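Local atomic coordinates of uncharacterized protein (Cytophaga hutchinsonii, PDB entry 3OMT), a protein that is of uncharacterised function but probably binds DNA through a helix-turn-helix domain, as the putative Xre-family antitoxin of a toxin-antitoxin system. Residues Lys14-Leu17 and Ala18-Lys22; Leu53-Ile56 and Ala57-Leu60. All coordinates share one frame; numbering follows the deposited sequence.

Contact 1 (Lys14-Leu17 and Ala18-Lys22)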
ATOM      1  N   LYS A  14      12.349   3.015   5.350  1.00  8.73           N
ATOM      2  CA  LYS A  14      13.648   3.313   5.952  1.00  9.15           C
ATOM      3  C   LYS A  14      14.549   2.080   5.816  1.00  8.78           C
ATOM      4  O   LYS A  14      15.706   2.188   5.444  1.00 10.18           O
ATOM      5  CB  LYS A  14      13.506   3.725   7.416  1.00 11.37           C
ATOM      6  CG  LYS A  14      14.822   4.061   8.090  1.00 16.37           C
ATOM      7  CD  LYS A  14      14.602   4.489   9.559  1.00 22.86           C
ATOM      8  CE  LYS A  14      15.923   4.794  10.279  1.00 28.26           C
ATOM      9  NZ  LYS A  14      15.717   5.793  11.364  1.00 31.17           N
ATOM     10  N   SER A  15      14.003   0.909   6.145  1.00  7.96           N
ATOM     11  CA  SER A  15      14.771  -0.338   6.046  1.00  8.78           C
ATOM     12  C   SER A  15      15.200  -0.648   4.630  1.00  7.73           C
ATOM     13  O   SER A  15      16.324  -1.111   4.413  1.00  8.40           O
ATOM     14  CB  SER A  15      14.009  -1.508   6.590  1.00  9.99           C
ATOM     15  OG  SER A  15      13.915  -1.418   7.990  1.00 13.57           O
ATOM     16  N   VAL A  16      14.287  -0.473   3.661  1.00  8.29           N
ATOM     17  CA  VAL A  16      14.610  -0.804   2.260  1.00  7.46           C
ATOM     18  C   VAL A  16      15.670   0.167   1.743  1.00  8.16           C
ATOM     19  O   VAL A  16      16.593  -0.233   1.029  1.00  8.05           O
ATOM     20  CB  VAL A  16      13.369  -0.886   1.362  1.00  8.20           C
ATOM     21  CG1 VAL A  16      13.727  -1.197  -0.081  1.00  8.12           C
ATOM     22  CG2 VAL A  16      12.425  -1.998   1.878  1.00  8.11           C
ATOM     23  N   LEU A  17      15.550   1.442   2.076  1.00  8.82           N
ATOM     24  CA  LEU A  17      16.577   2.393   1.675  1.00  7.95           C
ATOM     25  C   LEU A  17      17.946   1.962   2.261  1.00  8.08           C
ATOM     26  O   LEU A  17      18.959   1.977   1.566  1.00  9.19           O
ATOM     27  CB  LEU A  17      16.246   3.788   2.166  1.00  7.61           C
ATOM     28  CG  LEU A  17      15.139   4.549   1.514  1.00  7.40           C
ATOM     29  CD1 LEU A  17      14.772   5.755   2.298  1.00  7.25           C
ATOM     30  CD2 LEU A  17      15.503   4.902   0.006  1.00  9.53           C
ATOM     31  N   ALA A  18      17.977   1.529   3.508  1.00  8.35           N
ATOM     32  CA  ALA A  18      19.216   1.039   4.107  1.00  8.22           C
ATOM     33  C   ALA A  18      19.752  -0.222   3.400  1.00  8.08           C
ATOM     34  O   ALA A  18      20.954  -0.323   3.123  1.00  9.37           O
ATOM     35  CB  ALA A  18      19.062   0.812   5.607  1.00  8.15           C
ATOM     36  N   GLU A  19      18.877  -1.162   3.055  1.00  6.73           N
ATOM     37  CA  GLU A  19      19.275  -2.361   2.357  1.00  7.71           C
ATOM     38  C   GLU A  19      19.929  -2.023   1.050  1.00  8.64           C
ATOM     39  O   GLU A  19      20.960  -2.596   0.687  1.00  8.49           O
ATOM     40  CB  GLU A  19      18.042  -3.241   2.096  1.00  8.20           C
ATOM     41  CG  GLU A  19      17.501  -3.942   3.325  1.00  8.79           C
ATOM     42  CD  GLU A  19      16.182  -4.664   3.074  1.00 10.88           C
ATOM     43  OE1 GLU A  19      15.709  -4.725   1.894  1.00 12.99           O
ATOM     44  OE2 GLU A  19      15.653  -5.218   4.078  1.00 14.11           O
ATOM     45  N   LYS A  20      19.326  -1.056   0.349  1.00  8.22           N
ATOM     46  CA  LYS A  20      19.780  -0.688  -0.986  1.00  8.73           C
ATOM     47  C   LYS A  20      20.942   0.318  -0.977  1.00  8.44           C
ATOM     48  O   LYS A  20      21.495   0.622  -2.025  1.00  9.79           O
ATOM     49  CB  LYS A  20      18.617  -0.188  -1.851  1.00  9.82           C
ATOM     50  CG  LYS A  20      17.619  -1.277  -2.165  1.00 10.97           C
ATOM     51  CD  LYS A  20      18.254  -2.415  -2.928  1.00 13.99           C
ATOM     52  CE  LYS A  20      17.271  -3.410  -3.527  1.00 17.35           C
ATOM     53  NZ  LYS A  20      18.112  -4.417  -4.237  1.00 19.14           N
ATOM     54  N   GLY A  21      21.314   0.828   0.200  1.00  7.92           N
ATOM     55  CA  GLY A  21      22.375   1.829   0.286  1.00  9.42           C
ATOM     56  C   GLY A  21      21.969   3.219  -0.240  1.00  9.68           C
ATOM     57  O   GLY A  21      22.800   3.991  -0.699  1.00 10.23           O
ATOM     58  N   LYS A  22      20.687   3.552  -0.178  1.00 10.95           N
ATOM     59  CA  LYS A  22      20.190   4.846  -0.642  1.00 11.04           C
ATOM     60  C   LYS A  22      19.769   5.714   0.531  1.00 11.05           C
ATOM     61  O   LYS A  22      19.403   5.225   1.565  1.00 13.69           O
ATOM     62  CB  LYS A  22      19.002   4.653  -1.594  1.00 10.90           C
ATOM     63  CG  LYS A  22      19.323   3.818  -2.781  1.00 11.89           C
ATOM     64  CD  LYS A  22      20.485   4.357  -3.621  1.00 11.42           C
ATOM     65  CE  LYS A  22      20.535   3.664  -4.940  1.00 14.40           C
ATOM     66  NZ  LYS A  22      21.708   4.027  -5.774  1.00 16.63           N
TER

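Contact 2 (Leu53-Ile56 and Ala57-Leu60)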
ATOM      1  N   LEU A  53       3.927   4.403  -3.841  1.00  8.32           N
ATOM      2  CA  LEU A  53       4.704   3.236  -3.418  1.00  7.59           C
ATOM      3  C   LEU A  53       5.257   2.484  -4.638  1.00  8.02           C
ATOM      4  O   LEU A  53       6.386   2.023  -4.628  1.00  7.83           O
ATOM      5  CB  LEU A  53       3.879   2.287  -2.558  1.00  8.31           C
ATOM      6  CG  LEU A  53       3.656   2.625  -1.087  1.00 11.62           C
ATOM      7  CD1 LEU A  53       2.562   1.775  -0.443  1.00 15.52           C
ATOM      8  CD2 LEU A  53       4.957   2.588  -0.280  1.00  9.44           C
ATOM      9  N   PHE A  54       4.462   2.367  -5.699  1.00  8.02           N
ATOM     10  CA  PHE A  54       4.938   1.681  -6.906  1.00  8.01           C
ATOM     11  C   PHE A  54       6.126   2.470  -7.531  1.00  8.36           C
ATOM     12  O   PHE A  54       7.093   1.865  -7.985  1.00  8.83           O
ATOM     13  CB  PHE A  54       3.814   1.464  -7.937  1.00  7.93           C
ATOM     14  CG  PHE A  54       2.961   0.241  -7.678  1.00  9.54           C
ATOM     15  CD1 PHE A  54       3.034  -0.869  -8.511  1.00  9.97           C
ATOM     16  CD2 PHE A  54       2.118   0.199  -6.594  1.00  8.75           C
ATOM     17  CE1 PHE A  54       2.280  -1.997  -8.284  1.00 10.40           C
ATOM     18  CE2 PHE A  54       1.370  -0.910  -6.339  1.00  8.49           C
ATOM     19  CZ  PHE A  54       1.421  -2.021  -7.191  1.00  9.61           C
ATOM     20  N   ASP A  55       6.044   3.793  -7.536  1.00  8.73           N
ATOM     21  CA  ASP A  55       7.127   4.669  -8.033  1.00  9.28           C
ATOM     22  C   ASP A  55       8.408   4.497  -7.200  1.00  8.77           C
ATOM     23  O   ASP A  55       9.483   4.380  -7.749  1.00  9.82           O
ATOM     24  CB  ASP A  55       6.689   6.123  -7.990  1.00 10.93           C
ATOM     25  CG  ASP A  55       5.701   6.489  -9.077  1.00 13.60           C
ATOM     26  OD1 ASP A  55       5.504   5.723 -10.055  1.00 15.15           O
ATOM     27  OD2 ASP A  55       5.122   7.590  -8.938  1.00 15.75           O
ATOM     28  N   ILE A  56       8.260   4.429  -5.870  1.00  8.50           N
ATOM     29  CA  ILE A  56       9.373   4.184  -4.960  1.00  7.66           C
ATOM     30  C   ILE A  56      10.008   2.825  -5.271  1.00  8.00           C
ATOM     31  O   ILE A  56      11.242   2.703  -5.338  1.00  9.60           O
ATOM     32  CB  ILE A  56       8.955   4.255  -3.499  1.00  7.07           C
ATOM     33  CG1 ILE A  56       8.411   5.668  -3.115  1.00  9.03           C
ATOM     34  CG2 ILE A  56      10.100   3.832  -2.590  1.00  7.86           C
ATOM     35  CD1 ILE A  56       7.611   5.717  -1.802  1.00 10.98           C
ATOM     36  N   ALA A  57       9.172   1.798  -5.439  1.00  8.07           N
ATOM     37  CA  ALA A  57       9.621   0.423  -5.649  1.00 10.03           C
ATOM     38  C   ALA A  57      10.391   0.351  -6.969  1.00 10.33           C
ATOM     39  O   ALA A  57      11.422  -0.297  -7.078  1.00 11.26           O
ATOM     40  CB  ALA A  57       8.439  -0.489  -5.683  1.00 10.09           C
ATOM     41  N   GLU A  58       9.888   1.046  -7.983  1.00 10.98           N
ATOM     42  CA  GLU A  58      10.556   1.067  -9.269  1.00 11.62           C
ATOM     43  C   GLU A  58      11.953   1.752  -9.162  1.00 11.94           C
ATOM     44  O   GLU A  58      12.959   1.234  -9.697  1.00 13.22           O
ATOM     45  CB  GLU A  58       9.658   1.756 -10.296  1.00 12.58           C
ATOM     46  CG  GLU A  58      10.334   1.916 -11.657  1.00 16.59           C
ATOM     47  CD  GLU A  58       9.504   2.796 -12.601  1.00 23.95           C
ATOM     48  OE1 GLU A  58       8.908   3.816 -12.157  1.00 28.41           O
ATOM     49  OE2 GLU A  58       9.493   2.493 -13.801  1.00 29.17           O
ATOM     50  N   ALA A  59      12.020   2.867  -8.457  1.00 11.30           N
ATOM     51  CA  ALA A  59      13.263   3.608  -8.230  1.00 11.13           C
ATOM     52  C   ALA A  59      14.305   2.763  -7.518  1.00 10.94           C
ATOM     53  O   ALA A  59      15.495   2.770  -7.890  1.00 12.42           O
ATOM     54  CB  ALA A  59      12.996   4.923  -7.465  1.00 11.85           C
ATOM     55  N   LEU A  60      13.849   2.026  -6.514  1.00 10.38           N
ATOM     56  CA  LEU A  60      14.717   1.165  -5.707  1.00 11.29           C
ATOM     57  C   LEU A  60      14.977  -0.200  -6.288  1.00 11.69           C
ATOM     58  O   LEU A  60      15.833  -0.952  -5.767  1.00 12.52           O
ATOM     59  CB  LEU A  60      14.160   1.009  -4.304  1.00 11.70           C
ATOM     60  CG  LEU A  60      14.295   2.251  -3.458  1.00  9.62           C
ATOM     61  CD1 LEU A  60      13.459   2.202  -2.223  1.00 12.51           C
ATOM     62  CD2 LEU A  60      15.780   2.569  -3.089  1.00 13.13           C
TER
HETATM   63  O   HOH W   1       9.952   5.557 -10.189  1.00 18.81           O
HETATM   64  O   HOH W   2       6.158   3.281 -11.279  1.00 40.02           O

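Contact 1 (Lys14-Leu17 and Ala18-Lys22)
Lys14 O takes the backbone N-H of Ala18 and opens the last turns of helix 13-20, which ends in a Schellman motif at Gly21. The lysine side chain leaves this turn fully extended, its length suited to an exposed face. Ser15 O accepts from Glu19 N at 2.9 Å, and the same carbonyl oxygen has the aliphatic part of Glu19 lying against it, CG coming to 3.3 Å from Ser15 O. Glu19 CG stands beside its own backbone N (chi1 -73°), which turns the chain back along the helix; the carboxylate, through OE2, forms a salt bridge with Arg12. Val16, beta-branched and buried, faces the domain interior, where it packs on Leu60, Val62 and Leu67. Its O receives Lys20 N, and Lys20 CB and CG rest on the same oxygen before the chain bends at chi2 and carries the ammonium group away from the helix.

Leu17 supplies the carbonyl that closes the helix end, and its long apolar side chain suits a buried place facing helix 50-60. The carbonyl oxygen accepts the N-H of Lys22, five residues on, at 2.9 Å, while Gly21 N turns back to Ala18 O in a longer bond of 3.2 Å. Gly21 has a positive phi of 72°, a conformation that glycine adopts with little strain, and this turns the chain so that the Lys22 N-H points back to the last turn. The Leu17 and Lys22 side chains are set roughly perpendicular. Lys22 continues to a cation-pi contact with Trp26, while at its root the methylene CB lies 3.9 Å from Leu17 CD2.

Contact 2 (Leu53-Ile56 and Ala57-Leu60)
Ile56 and Leu60, one helical turn apart, run alongside each other in a common direction. Starting at its root, Leu60 CB sits 3.5 Å from Ile56 O, the oxygen that also accepts Leu60 N. CG keeps close to that carbonyl, because chi1 of -72° sets it beside the backbone N. At the tip the branches part: CD1 reaches Ile56 CG2 at 3.8 Å, whereas CD2 heads for Leu17 on helix 13-20 and for Lys22 just beyond its end. Ile56 can offer CG2 because this methyl is anti to the backbone N and runs toward the following turn. Branched aliphatic chains suit both positions, since together they form a continuous apolar strip on the inner face of helix 50-60. In the helix-turn-helix domain Ile56 carries this strip onto Leu13 of helix 13-20, while Leu31 and Leu67 also pack on Ile56.

Regular i to i+4 bonds hold the backbone, with Ala57 N on Leu53 O and Glu58 N on Phe54 O. Ala57 is buried, and its single methyl, small enough to fit against the carbonyl of the preceding turn, lies 3.4 Å from Leu53 O. Phe54 is directed instead to the second subunit, where its ring makes an edge-to-face contact with Phe10 of that chain.

Acidic residues occupy the exposed side. Asp55 OD1 and Glu58 OE1 are 4.4 Å apart, a like-charge pairing probably eased by water. One water donates to both carboxylate oxygens, bridging them. A second donates to Glu58 OE1 and to Asp55 O, the backbone oxygen that also accepts Ala59 N; from this water, OE1 is 2.8 Å away and Asp55 O 2.7 Å.

Contact 1 comes first along the chain, closing helix 13-20, and contact 2 follows in helix 50-60, with helices 24-30 and 35-42 between them; their centres are about 12 Å apart. The two meet through the C-terminal end of helix 50-60: Leu60 CD2 lies 3.9 Å from Leu17 CD2, and Lys20 CE packs near Leu60 O. Residues far apart in sequence thus join the first and last helices of this small all-helical helix-turn-helix domain. Contact 2 also reaches the second subunit through Leu53 and Phe54, whereas no other chain of the assembly touches contact 1, so helix 50-60 connects the domain's interior to the dimer interface.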